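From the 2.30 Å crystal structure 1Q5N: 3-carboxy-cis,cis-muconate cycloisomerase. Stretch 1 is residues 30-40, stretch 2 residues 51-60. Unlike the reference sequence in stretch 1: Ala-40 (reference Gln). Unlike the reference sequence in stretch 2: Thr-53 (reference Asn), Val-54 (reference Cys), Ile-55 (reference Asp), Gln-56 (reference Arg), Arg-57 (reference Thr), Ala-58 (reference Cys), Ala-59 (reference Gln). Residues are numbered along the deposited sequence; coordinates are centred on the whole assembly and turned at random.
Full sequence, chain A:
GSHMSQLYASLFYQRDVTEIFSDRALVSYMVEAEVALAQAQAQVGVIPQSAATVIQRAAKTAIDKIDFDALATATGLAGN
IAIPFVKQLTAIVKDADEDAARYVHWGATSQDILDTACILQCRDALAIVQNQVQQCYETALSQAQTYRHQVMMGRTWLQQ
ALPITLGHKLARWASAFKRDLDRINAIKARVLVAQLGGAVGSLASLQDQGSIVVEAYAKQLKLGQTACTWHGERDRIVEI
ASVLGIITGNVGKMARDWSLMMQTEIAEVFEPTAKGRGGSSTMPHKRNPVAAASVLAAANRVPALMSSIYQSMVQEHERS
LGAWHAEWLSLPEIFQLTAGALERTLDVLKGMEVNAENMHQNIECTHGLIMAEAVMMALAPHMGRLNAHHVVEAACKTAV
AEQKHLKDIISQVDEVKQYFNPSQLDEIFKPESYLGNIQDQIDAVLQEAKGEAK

Stretch 1 (30-40) MVEAEVALAQA
Stretch 2, residues 51-60: AATVIQRAAK

Two nearly antiparallel helices from one chain meet here through a small apolar seam, built largely from alanine and valine and joined by a pair of glutamines. The case illustrates a general principle: helices come close where the facing residues are small, and polar side chains with long reach can then meet beside the apolar contacts.

Residues 30-40 are helical throughout, in a helix that extends beyond the stretch at both ends. The second helix begins before Ala-51 and runs through the stretch toward Lys-60. Phi and psi stay near -63° and -42° along the first stretch, and its i to i+4 ladder is regular, as in Val-35 N to Val-31 O at 3.0 Å and Gln-39 N to Val-35 O at 3.0 Å. In the second, Gln-56 N donates to Ala-52 O at 2.8 Å and Ala-59 N to Ile-55 O at 2.9 Å. Side chains make most of the contact between the helices, although one backbone oxygen, Ala-38 O, takes part.

The N-to-C directions differ by 163°, and the axes approach to 8.7 Å. The pairing runs in reverse order along the two helices: Val-31 CA lies 6.7 Å from Ala-59 CA, Val-35 CA 5.6 Å from Gln-56 CA, and Ala-38 CA 5.1 Å from Ala-52 CA. The spacing therefore narrows toward the pair of alanines, whose methyl groups ask for little room. Ala-38 and Ala-52 both point their CA-to-CB bonds toward the opposing helix. Their CB atoms stand 4.4 Å apart, and Ala-52 CB rests 3.7 Å from Ala-38 O, so a methyl group packs directly against the backbone. Ile-55, with chi1 m and chi2 t, also points toward the first helix and brings its CD1 to 4.0 Å from Ala-38 CB.

At the other end of the seam, two valines share one methyl. Val-31, pointing toward its partner helix with chi1 t, places CG1 3.8 Å from Ala-59 CB; Val-35, sideways and also t, places CG2 3.5 Å from the same Ala-59 CB. One helical turn separates the valines, so Ala-59 is touched by both. Val-35 CG1 meanwhile reaches to 4.3 Å from Gln-56 CA. These are van der Waals contacts, favoured by the burial of apolar surface. Between the stretches 354 Å² is buried, both sides summed, with the glutamines contributing to it.

The glutamines leave their helices sideways, yet their ends come nearer the opposite stretch. As modelled, Gln-39 has chi1 m, chi2 t and chi3 117°, whereas Gln-56 is extended, with chi1 and chi2 both t and chi3 -2°. Gln-39 OE1 then lies 3.1 Å from Gln-56 OE1, but each amide is doubtful in orientation, and with one of them turned over the pair may be a hydrogen bond; the geometry leaves this open.

Glu-32, Thr-53 and Arg-57 point away. Glu-34 points sideways and makes no close contact; its OE2 is hydrogen-bonded elsewhere in the structure.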

# COMPACT_ATOMS: atom_id res chain seq x y z
N MET A 30 26.90 12.05 9.60
CA MET A 30 27.78 11.87 8.43
C MET A 30 29.20 12.29 8.81
O MET A 30 30.19 11.63 8.40
CB MET A 30 27.29 12.70 7.23
CG MET A 30 26.00 12.10 6.61
SD MET A 30 25.26 13.19 5.36
CE MET A 30 26.27 12.72 4.04
N VAL A 31 29.29 13.37 9.59
CA VAL A 31 30.58 13.84 10.06
C VAL A 31 31.19 12.71 10.90
O VAL A 31 32.35 12.31 10.71
CB VAL A 31 30.43 15.11 10.93
CG1 VAL A 31 31.75 15.38 11.72
CG2 VAL A 31 30.07 16.31 10.03
N GLU A 32 30.39 12.14 11.79
CA GLU A 32 30.88 11.07 12.63
C GLU A 32 31.43 9.90 11.80
O GLU A 32 32.47 9.31 12.14
CB GLU A 32 29.74 10.61 13.53
CG GLU A 32 30.12 9.58 14.59
CD GLU A 32 28.94 9.30 15.54
OE1 GLU A 32 28.08 10.21 15.74
OE2 GLU A 32 28.87 8.18 16.11
N ALA A 33 30.71 9.56 10.72
CA ALA A 33 31.15 8.49 9.83
C ALA A 33 32.52 8.81 9.14
O ALA A 33 33.36 7.91 8.95
CB ALA A 33 30.10 8.23 8.75
N GLU A 34 32.70 10.07 8.73
CA GLU A 34 33.94 10.50 8.08
C GLU A 34 35.14 10.42 9.06
O GLU A 34 36.21 9.91 8.70
CB GLU A 34 33.77 11.91 7.53
CG GLU A 34 32.84 12.01 6.33
CD GLU A 34 33.40 11.38 5.06
OE1 GLU A 34 34.50 10.80 5.08
OE2 GLU A 34 32.73 11.47 4.03
N VAL A 35 34.91 10.85 10.30
CA VAL A 35 35.92 10.80 11.34
C VAL A 35 36.31 9.36 11.59
O VAL A 35 37.48 9.05 11.63
CB VAL A 35 35.40 11.39 12.67
CG1 VAL A 35 36.39 11.15 13.78
CG2 VAL A 35 35.17 12.87 12.51
N ALA A 36 35.33 8.47 11.73
CA ALA A 36 35.67 7.09 12.02
C ALA A 36 36.49 6.46 10.90
O ALA A 36 37.36 5.63 11.15
CB ALA A 36 34.41 6.27 12.28
N LEU A 37 36.18 6.87 9.67
CA LEU A 37 36.87 6.38 8.48
C LEU A 37 38.37 6.78 8.47
O LEU A 37 39.23 5.96 8.15
CB LEU A 37 36.19 6.92 7.21
CG LEU A 37 36.86 6.44 5.91
CD1 LEU A 37 36.77 4.94 5.82
CD2 LEU A 37 36.21 7.08 4.70
N ALA A 38 38.64 8.05 8.78
CA ALA A 38 39.99 8.59 8.82
C ALA A 38 40.73 7.91 9.96
O ALA A 38 41.88 7.50 9.79
CB ALA A 38 39.95 10.08 9.05
N GLN A 39 40.08 7.75 11.10
CA GLN A 39 40.73 7.09 12.21
C GLN A 39 41.05 5.64 11.94
O GLN A 39 42.13 5.17 12.29
CB GLN A 39 39.87 7.15 13.46
CG GLN A 39 39.83 8.51 14.09
CD GLN A 39 39.12 8.45 15.44
OE1 GLN A 39 39.73 8.74 16.49
NE2 GLN A 39 37.82 8.06 15.44
N ALA A 40 40.12 4.91 11.33
CA ALA A 40 40.34 3.50 11.05
C ALA A 40 41.47 3.34 10.06
O ALA A 40 42.25 2.40 10.18
CB ALA A 40 39.08 2.85 10.51
N ALA A 51 47.12 13.27 9.56
CA ALA A 51 45.90 13.74 8.89
C ALA A 51 44.63 13.39 9.69
O ALA A 51 43.75 14.24 9.85
CB ALA A 51 45.83 13.15 7.48
N ALA A 52 44.57 12.15 10.19
CA ALA A 52 43.44 11.69 10.98
C ALA A 52 43.21 12.61 12.17
O ALA A 52 42.05 12.94 12.50
CB ALA A 52 43.66 10.27 11.46
N THR A 53 44.29 13.01 12.84
CA THR A 53 44.16 13.88 14.01
C THR A 53 43.63 15.27 13.64
O THR A 53 42.84 15.84 14.38
CB THR A 53 45.51 13.99 14.79
OG1 THR A 53 45.78 12.75 15.45
CG2 THR A 53 45.42 15.06 15.87
N VAL A 54 44.06 15.82 12.51
CA VAL A 54 43.57 17.12 12.09
C VAL A 54 42.08 17.05 11.70
O VAL A 54 41.28 17.94 12.01
CB VAL A 54 44.37 17.61 10.90
CG1 VAL A 54 43.65 18.76 10.21
CG2 VAL A 54 45.75 18.03 11.36
N ILE A 55 41.71 15.98 11.01
CA ILE A 55 40.32 15.76 10.61
C ILE A 55 39.45 15.60 11.90
O ILE A 55 38.45 16.28 12.09
CB ILE A 55 40.25 14.51 9.69
CG1 ILE A 55 40.89 14.81 8.34
CG2 ILE A 55 38.82 14.09 9.49
CD1 ILE A 55 41.06 13.59 7.50
N GLN A 56 39.86 14.71 12.79
CA GLN A 56 39.13 14.50 14.04
C GLN A 56 38.92 15.78 14.84
O GLN A 56 37.90 15.94 15.51
CB GLN A 56 39.89 13.49 14.89
CG GLN A 56 39.38 13.38 16.30
CD GLN A 56 40.09 12.26 17.03
OE1 GLN A 56 40.94 11.55 16.44
NE2 GLN A 56 39.75 12.07 18.31
N ARG A 57 39.88 16.70 14.78
CA ARG A 57 39.76 17.95 15.52
C ARG A 57 38.95 18.97 14.77
O ARG A 57 38.20 19.72 15.37
CB ARG A 57 41.13 18.54 15.81
CG ARG A 57 41.84 17.97 17.02
CD ARG A 57 43.17 18.70 17.22
NE ARG A 57 44.05 17.96 18.11
CZ ARG A 57 45.39 17.97 18.02
NH1 ARG A 57 45.98 18.70 17.07
NH2 ARG A 57 46.12 17.26 18.88
N ALA A 58 39.13 19.03 13.45
CA ALA A 58 38.36 20.00 12.67
C ALA A 58 36.87 19.64 12.70
O ALA A 58 36.02 20.51 12.64
CB ALA A 58 38.86 20.03 11.22
N ALA A 59 36.59 18.34 12.82
CA ALA A 59 35.22 17.82 12.84
C ALA A 59 34.39 18.33 14.01
O ALA A 59 33.20 18.64 13.84
CB ALA A 59 35.25 16.30 12.88
N LYS A 60 35.01 18.40 15.18
CA LYS A 60 34.32 18.87 16.37
C LYS A 60 33.49 20.14 16.13
O LYS A 60 32.50 20.36 16.84
CB LYS A 60 35.33 19.07 17.51
CG LYS A 60 36.12 17.79 17.86
CD LYS A 60 37.03 18.00 19.09
CE LYS A 60 37.80 16.72 19.48
NZ LYS A 60 38.71 16.94 20.68